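Protein 1A (PDB 6C3R) suppresses antiviral RNA interference in insect cells by inhibiting host AGO2 and recruiting a cellular ubiquitin ligase complex that promotes its degradation. Local coordinates at residues A[22-27]-A[124-129]; A[61-66]-A[104-109]. One frame throughout, in Å; residues are numbered along the deposited sequence.

Contact 1: residues A[22-27]-A[124-129]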
ATOM      1  N   ASP A  22       5.378  13.162  15.017  1.00 48.63           N
ATOM      2  CA  ASP A  22       4.412  12.196  14.514  1.00 50.12           C
ATOM      3  C   ASP A  22       3.128  12.930  14.138  1.00 49.49           C
ATOM      4  O   ASP A  22       2.622  13.726  14.922  1.00 51.20           O
ATOM      5  CB  ASP A  22       4.102  11.114  15.550  1.00 52.22           C
ATOM      6  CG  ASP A  22       5.335  10.334  15.989  1.00 54.30           C
ATOM      7  OD1 ASP A  22       6.410  10.464  15.364  1.00 55.52           O
ATOM      8  OD2 ASP A  22       5.228   9.575  16.974  1.00 56.72           O
ATOM      9  N   GLY A  23       2.646  12.683  12.919  1.00 48.51           N
ATOM     10  CA  GLY A  23       1.337  13.129  12.461  1.00 48.44           C
ATOM     11  C   GLY A  23       0.486  11.930  12.068  1.00 48.08           C
ATOM     12  O   GLY A  23       0.589  10.869  12.657  1.00 46.88           O
ATOM     13  N   PHE A  24      -0.342  12.116  11.050  1.00 49.05           N
ATOM     14  CA  PHE A  24      -1.318  11.123  10.618  1.00 50.40           C
ATOM     15  C   PHE A  24      -0.717  10.052   9.695  1.00 50.01           C
ATOM     16  O   PHE A  24      -0.538  10.285   8.496  1.00 47.17           O
ATOM     17  CB  PHE A  24      -2.480  11.849   9.915  1.00 51.67           C
ATOM     18  CG  PHE A  24      -3.695  10.997   9.709  1.00 52.19           C
ATOM     19  CD1 PHE A  24      -4.275  10.310  10.780  1.00 51.68           C
ATOM     20  CD2 PHE A  24      -4.278  10.889   8.448  1.00 53.35           C
ATOM     21  CE1 PHE A  24      -5.395   9.521  10.596  1.00 52.26           C
ATOM     22  CE2 PHE A  24      -5.405  10.091   8.257  1.00 54.35           C
ATOM     23  CZ  PHE A  24      -5.966   9.412   9.333  1.00 53.43           C
ATOM     24  N   PHE A  25      -0.418   8.883  10.273  1.00 51.93           N
ATOM     25  CA  PHE A  25       0.274   7.762   9.582  1.00 52.77           C
ATOM     26  C   PHE A  25       1.559   8.187   8.882  1.00 50.11           C
ATOM     27  O   PHE A  25       1.968   7.584   7.886  1.00 48.37           O
ATOM     28  CB  PHE A  25      -0.661   7.034   8.603  1.00 54.96           C
ATOM     29  CG  PHE A  25      -1.863   6.452   9.266  1.00 59.83           C
ATOM     30  CD1 PHE A  25      -1.720   5.450  10.226  1.00 62.51           C
ATOM     31  CD2 PHE A  25      -3.141   6.916   8.966  1.00 63.06           C
ATOM     32  CE1 PHE A  25      -2.826   4.925  10.873  1.00 65.17           C
ATOM     33  CE2 PHE A  25      -4.253   6.383   9.606  1.00 65.67           C
ATOM     34  CZ  PHE A  25      -4.095   5.392  10.565  1.00 66.08           C
ATOM     35  N   CYS A  26       2.205   9.210   9.441  1.00 48.04           N
ATOM     36  CA  CYS A  26       3.426   9.746   8.896  1.00 45.81           C
ATOM     37  C   CYS A  26       4.098  10.627   9.930  1.00 45.20           C
ATOM     38  O   CYS A  26       3.432  11.435  10.589  1.00 45.56           O
ATOM     39  CB  CYS A  26       3.147  10.551   7.622  1.00 46.05           C
ATOM     40  SG  CYS A  26       4.636  10.925   6.674  1.00 44.82           S
ATOM     41  N   THR A  27       5.415  10.475  10.053  1.00 43.59           N
ATOM     42  CA  THR A  27       6.224  11.307  10.932  1.00 42.53           C
ATOM     43  C   THR A  27       7.418  11.925  10.167  1.00 40.43           C
ATOM     44  O   THR A  27       7.909  11.353   9.190  1.00 38.12           O
ATOM     45  CB  THR A  27       6.693  10.500  12.173  1.00 43.84           C
ATOM     46  OG1 THR A  27       7.359  11.370  13.088  1.00 44.86           O
ATOM     47  CG2 THR A  27       7.642   9.360  11.808  1.00 44.33           C
ATOM     48  N   LYS A 124       1.113  17.863  13.125  1.00 46.36           N
ATOM     49  CA  LYS A 124       0.923  16.859  14.185  1.00 47.94           C
ATOM     50  C   LYS A 124      -0.534  16.592  14.557  1.00 48.20           C
ATOM     51  O   LYS A 124      -0.853  15.531  15.086  1.00 48.62           O
ATOM     52  CB  LYS A 124       1.651  17.269  15.469  1.00 49.46           C
ATOM     53  CG  LYS A 124       3.156  17.162  15.421  1.00 48.68           C
ATOM     54  CD  LYS A 124       3.749  17.362  16.801  1.00 49.30           C
ATOM     55  CE  LYS A 124       3.625  16.116  17.659  1.00 49.92           C
ATOM     56  NZ  LYS A 124       4.457  16.268  18.881  1.00 51.78           N
ATOM     57  N   LEU A 125      -1.395  17.567  14.311  1.00 47.50           N
ATOM     58  CA  LEU A 125      -2.789  17.496  14.701  1.00 48.67           C
ATOM     59  C   LEU A 125      -3.740  16.977  13.627  1.00 49.86           C
ATOM     60  O   LEU A 125      -4.945  16.871  13.886  1.00 52.37           O
ATOM     61  CB  LEU A 125      -3.241  18.888  15.138  1.00 48.96           C
ATOM     62  CG  LEU A 125      -2.448  19.483  16.305  1.00 47.67           C
ATOM     63  CD1 LEU A 125      -2.701  20.977  16.422  1.00 47.11           C
ATOM     64  CD2 LEU A 125      -2.793  18.730  17.579  1.00 48.31           C
ATOM     65  N   VAL A 126      -3.218  16.655  12.440  1.00 49.89           N
ATOM     66  CA  VAL A 126      -4.031  16.126  11.327  1.00 49.35           C
ATOM     67  C   VAL A 126      -4.623  14.795  11.772  1.00 50.80           C
ATOM     68  O   VAL A 126      -3.899  13.945  12.293  1.00 53.19           O
ATOM     69  CB  VAL A 126      -3.206  15.975  10.006  1.00 46.65           C
ATOM     70  CG1 VAL A 126      -4.007  15.283   8.914  1.00 45.17           C
ATOM     71  CG2 VAL A 126      -2.740  17.339   9.507  1.00 46.05           C
ATOM     72  N   SER A 127      -5.932  14.640  11.586  1.00 52.96           N
ATOM     73  CA  SER A 127      -6.710  13.489  12.110  1.00 54.95           C
ATOM     74  C   SER A 127      -7.451  12.652  11.052  1.00 55.09           C
ATOM     75  O   SER A 127      -8.098  11.666  11.405  1.00 55.64           O
ATOM     76  CB  SER A 127      -7.753  13.995  13.121  1.00 55.80           C
ATOM     77  OG  SER A 127      -7.150  14.838  14.078  1.00 56.94           O
ATOM     78  N   SER A 128      -7.386  13.048   9.782  1.00 55.66           N
ATOM     79  CA  SER A 128      -8.081  12.332   8.726  1.00 57.72           C
ATOM     80  C   SER A 128      -7.423  12.533   7.368  1.00 59.29           C
ATOM     81  O   SER A 128      -6.585  13.414   7.206  1.00 62.27           O
ATOM     82  CB  SER A 128      -9.537  12.793   8.666  1.00 58.09           C
ATOM     83  OG  SER A 128      -9.655  14.075   8.089  1.00 58.81           O
ATOM     84  N   ASN A 129      -7.814  11.707   6.402  1.00 60.85           N
ATOM     85  CA  ASN A 129      -7.477  11.936   4.991  1.00 62.37           C
ATOM     86  C   ASN A 129      -8.001  13.287   4.498  1.00 59.78           C
ATOM     87  O   ASN A 129      -7.307  14.034   3.814  1.00 56.38           O
ATOM     88  CB  ASN A 129      -8.067  10.827   4.097  1.00 66.64           C
ATOM     89  CG  ASN A 129      -7.498   9.446   4.401  1.00 70.93           C
ATOM     90  OD1 ASN A 129      -6.459   9.318   5.048  1.00 74.12           O
ATOM     91  ND2 ASN A 129      -8.184   8.396   3.930  1.00 74.02           N
TER
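Phe-24 carries most of this contact between the turn ahead of strand 26-30 and the loop joining helices 117-123 and 129-136. Its CG lies anti to the backbone N (chi1 -166°), and the side chain runs out along the backbone from Val-126 to Asn-129. CB comes first: Phe-24 CB sits 3.5 Å from Val-126 O and 3.9 Å from Val-126 CG1. Further out, Phe-24 CE1 lies 3.5 Å from Ser-127 O. The tip, CZ, approaches Ser-128 CA. On the other flank Phe-24 CE2 is 3.3 Å from Ser-128 C. Asn-129 OD1 lies at the ring edge, in plane, 3.5 Å from Phe-24 CE2. Ser-128 N stands over the ring centre, and Phe-25 CD2 covers the opposite face, so the ring is sandwiched. At the other end of the contact, the Lys-124 chain, bent at chi3, passes Asp-22 O with Lys-124 CG at 3.5 Å, and its NZ bonds to Asn-20 O. Gly-23 N bonds to Cys-26 O, which helps hold the turn. Ser-128 is the N-cap of helix 129-136, which carries Arg-133, a site involved in inhibiting stress granule formation; Ser-128 OG bonds to Glu-131 N. The ring packs on peptide groups by van der Waals contact. Carbonyl oxygens near CB and CE1, and the in-plane OD1 at CE2, probably add a weak electrostatic attraction to the C-H groups; no conventional hydrogen bond joins the segments.

Contact 2: residues A[61-66]-A[104-109]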
ATOM      1  N   GLU A  61      11.808   7.905  -4.033  1.00 37.45           N
ATOM      2  CA  GLU A  61      12.064   9.047  -4.914  1.00 36.59           C
ATOM      3  C   GLU A  61      11.521  10.342  -4.291  1.00 34.55           C
ATOM      4  O   GLU A  61      12.214  11.377  -4.241  1.00 34.00           O
ATOM      5  CB  GLU A  61      11.419   8.772  -6.278  1.00 38.05           C
ATOM      6  CG  GLU A  61      11.730   9.798  -7.351  1.00 41.13           C
ATOM      7  CD  GLU A  61      10.754   9.780  -8.522  1.00 44.03           C
ATOM      8  OE1 GLU A  61      11.219   9.777  -9.691  1.00 47.81           O
ATOM      9  OE2 GLU A  61       9.520   9.782  -8.299  1.00 44.99           O
ATOM     10  N   LEU A  62      10.292  10.257  -3.791  1.00 32.68           N
ATOM     11  CA  LEU A  62       9.612  11.363  -3.160  1.00 32.32           C
ATOM     12  C   LEU A  62      10.200  11.763  -1.804  1.00 33.05           C
ATOM     13  O   LEU A  62      10.316  12.954  -1.513  1.00 33.93           O
ATOM     14  CB  LEU A  62       8.119  11.030  -3.004  1.00 31.88           C
ATOM     15  CG  LEU A  62       7.281  10.995  -4.280  1.00 32.13           C
ATOM     16  CD1 LEU A  62       5.889  10.478  -4.014  1.00 31.91           C
ATOM     17  CD2 LEU A  62       7.217  12.364  -4.913  1.00 32.59           C
ATOM     18  N   ARG A  63      10.551  10.790  -0.962  1.00 33.15           N
ATOM     19  CA  ARG A  63      11.244  11.108   0.285  1.00 33.27           C
ATOM     20  C   ARG A  63      12.526  11.891  -0.022  1.00 33.47           C
ATOM     21  O   ARG A  63      12.852  12.853   0.679  1.00 35.02           O
ATOM     22  CB  ARG A  63      11.576   9.847   1.090  1.00 33.23           C
ATOM     23  CG  ARG A  63      12.271  10.130   2.421  1.00 33.51           C
ATOM     24  CD  ARG A  63      12.787   8.879   3.114  1.00 33.55           C
ATOM     25  NE  ARG A  63      11.698   7.960   3.439  1.00 34.18           N
ATOM     26  CZ  ARG A  63      11.434   6.789   2.848  1.00 34.23           C
ATOM     27  NH1 ARG A  63      12.178   6.284   1.873  1.00 34.41           N
ATOM     28  NH2 ARG A  63      10.396   6.091   3.271  1.00 34.97           N
ATOM     29  N   LYS A  64      13.227  11.490  -1.079  1.00 33.02           N
ATOM     30  CA  LYS A  64      14.484  12.122  -1.462  1.00 33.54           C
ATOM     31  C   LYS A  64      14.257  13.576  -1.886  1.00 33.03           C
ATOM     32  O   LYS A  64      14.951  14.477  -1.453  1.00 33.50           O
ATOM     33  CB  LYS A  64      15.119  11.325  -2.586  1.00 35.00           C
ATOM     34  CG  LYS A  64      16.614  11.500  -2.706  1.00 37.63           C
ATOM     35  CD  LYS A  64      17.134  10.754  -3.919  1.00 40.23           C
ATOM     36  CE  LYS A  64      18.650  10.841  -4.036  1.00 43.10           C
ATOM     37  NZ  LYS A  64      19.151  10.368  -5.370  1.00 44.91           N
ATOM     38  N   LEU A  65      13.249  13.794  -2.718  1.00 32.11           N
ATOM     39  CA  LEU A  65      12.920  15.123  -3.193  1.00 31.28           C
ATOM     40  C   LEU A  65      12.441  16.007  -2.082  1.00 30.05           C
ATOM     41  O   LEU A  65      12.767  17.190  -2.078  1.00 30.03           O
ATOM     42  CB  LEU A  65      11.832  15.063  -4.281  1.00 31.54           C
ATOM     43  CG  LEU A  65      12.303  14.507  -5.622  1.00 32.31           C
ATOM     44  CD1 LEU A  65      11.109  14.096  -6.476  1.00 32.47           C
ATOM     45  CD2 LEU A  65      13.174  15.525  -6.344  1.00 32.71           C
ATOM     46  N   ILE A  66      11.655  15.443  -1.162  1.00 28.59           N
ATOM     47  CA  ILE A  66      11.133  16.201  -0.052  1.00 28.55           C
ATOM     48  C   ILE A  66      12.288  16.670   0.814  1.00 28.28           C
ATOM     49  O   ILE A  66      12.237  17.757   1.365  1.00 27.37           O
ATOM     50  CB  ILE A  66      10.088  15.387   0.769  1.00 29.56           C
ATOM     51  CG1 ILE A  66       8.778  15.275  -0.024  1.00 29.93           C
ATOM     52  CG2 ILE A  66       9.802  15.996   2.156  1.00 29.22           C
ATOM     53  CD1 ILE A  66       7.921  14.074   0.349  1.00 30.02           C
ATOM     54  N   GLY A 104       4.607   6.431   7.888  1.00 50.32           N
ATOM     55  CA  GLY A 104       5.551   6.723   6.808  1.00 45.48           C
ATOM     56  C   GLY A 104       6.642   7.648   7.300  1.00 42.40           C
ATOM     57  O   GLY A 104       6.398   8.468   8.171  1.00 41.81           O
ATOM     58  N   LEU A 105       7.848   7.523   6.749  1.00 40.01           N
ATOM     59  CA  LEU A 105       8.977   8.327   7.204  1.00 38.73           C
ATOM     60  C   LEU A 105       9.377   9.383   6.186  1.00 36.59           C
ATOM     61  O   LEU A 105       9.612   9.060   5.018  1.00 36.20           O
ATOM     62  CB  LEU A 105      10.164   7.430   7.503  1.00 40.03           C
ATOM     63  CG  LEU A 105      11.457   8.097   7.977  1.00 41.45           C
ATOM     64  CD1 LEU A 105      11.203   9.054   9.129  1.00 43.25           C
ATOM     65  CD2 LEU A 105      12.462   7.040   8.421  1.00 42.43           C
ATOM     66  N   LEU A 106       9.448  10.637   6.642  1.00 34.36           N
ATOM     67  CA  LEU A 106       9.975  11.745   5.855  1.00 33.22           C
ATOM     68  C   LEU A 106      11.024  12.504   6.612  1.00 33.32           C
ATOM     69  O   LEU A 106      11.002  12.544   7.831  1.00 32.80           O
ATOM     70  CB  LEU A 106       8.872  12.717   5.456  1.00 32.32           C
ATOM     71  CG  LEU A 106       7.931  12.154   4.396  1.00 32.12           C
ATOM     72  CD1 LEU A 106       6.679  13.018   4.287  1.00 32.75           C
ATOM     73  CD2 LEU A 106       8.593  12.018   3.043  1.00 31.46           C
ATOM     74  N   ILE A 107      11.926  13.140   5.862  1.00 34.12           N
ATOM     75  CA  ILE A 107      13.058  13.855   6.439  1.00 34.71           C
ATOM     76  C   ILE A 107      13.191  15.223   5.813  1.00 34.68           C
ATOM     77  O   ILE A 107      13.093  15.387   4.606  1.00 35.90           O
ATOM     78  CB  ILE A 107      14.392  13.082   6.256  1.00 35.18           C
ATOM     79  CG1 ILE A 107      14.210  11.646   6.715  1.00 35.47           C
ATOM     80  CG2 ILE A 107      15.523  13.773   7.015  1.00 35.79           C
ATOM     81  CD1 ILE A 107      15.463  10.820   6.703  1.00 37.14           C
ATOM     82  N   VAL A 108      13.509  16.187   6.652  1.00 35.54           N
ATOM     83  CA  VAL A 108      13.586  17.582   6.264  1.00 36.28           C
ATOM     84  C   VAL A 108      14.845  18.139   6.928  1.00 35.90           C
ATOM     85  O   VAL A 108      15.204  17.687   7.997  1.00 36.12           O
ATOM     86  CB  VAL A 108      12.239  18.259   6.691  1.00 37.14           C
ATOM     87  CG1 VAL A 108      12.405  19.441   7.635  1.00 37.66           C
ATOM     88  CG2 VAL A 108      11.428  18.633   5.467  1.00 37.18           C
ATOM     89  N   SER A 109      15.509  19.114   6.317  1.00 35.95           N
ATOM     90  CA  SER A 109      16.652  19.754   6.973  1.00 36.39           C
ATOM     91  C   SER A 109      16.213  20.617   8.202  1.00 36.68           C
ATOM     92  O   SER A 109      15.030  20.988   8.320  1.00 36.42           O
ATOM     93  CB  SER A 109      17.454  20.604   5.979  1.00 36.68           C
ATOM     94  OG  SER A 109      16.856  21.869   5.748  1.00 36.18           O
TER
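Helix 53-70 and strand 104-108 run nearly parallel here, with short-segment axes 26° apart and 7.5 Å at closest approach. Three side chains set the geometry: Arg-63 and Ile-66 from the helix, and Leu-106 from the strand. The side chain of Ile-66 leaves the helix toward the strand. Its CG1 is anti to the carbonyl carbon (chi1 -73°), and the branch ends in CD1. Leu-106 crosses it at about a right angle, and the two meet tip to tip, Ile-66 CD1 to Leu-106 CD2 at 3.5 Å. The same methyl, Leu-106 CD2, also reaches back to the helix, 3.9 Å from Arg-63 CA. Arg-63 crosses Leu-106 obliquely. Its CG is anti to the backbone N, and the chain bends at chi3 (-61°), which carries NE to the strand backbone. Arg-63 NE donates to Leu-105 O at 2.8 Å, while NH2 has a weak, long ion pair with Glu-59. The oxygen lies at the guanidinium edge, near its plane, while NE stands above the carbonyl plane. The bond is fairly straight at the hydrogen. It brings an arginine to a backbone carbonyl in a largely buried place, where the charge may polarise that peptide. Further along, Ile-66 CG2 and the Ile-107 carbonyl approach more loosely. The contact is buried, with its Arg-63 and Leu-105 end covered by Phe-49 of the second subunit. It joins helix 53-70 to the two-stranded parallel sheet, where Phe-28 of strand 26-30 packs on Leu-106, and helix 77-90 packs against both through Phe-87, which touches Ile-66 and Leu-106, and Trp-80, whose NE1 bonds to Ile-66 O.

How the contacts relate
Both contacts reach the small parallel sheet, but at different depths. Contact 2 is buried near the centre of the chain, and contact 1 lies at the surface, with their centres about 16 Å apart. Strands 26-30 and 104-108 connect them: Phe-25 O and Gly-104 N, at 2.9 Å, probably form a hydrogen bond, as do Thr-27 N and Gly-104 O. Cys-26 SG packs on Leu-106 CD1. Contact 1 joins the entry to one strand with a C-terminal loop through a ring on peptide groups. Contact 2 joins a helix to the other strand through aliphatic tips and one arginine-carbonyl bond. In sequence, both segments of contact 2 fall between those of contact 1.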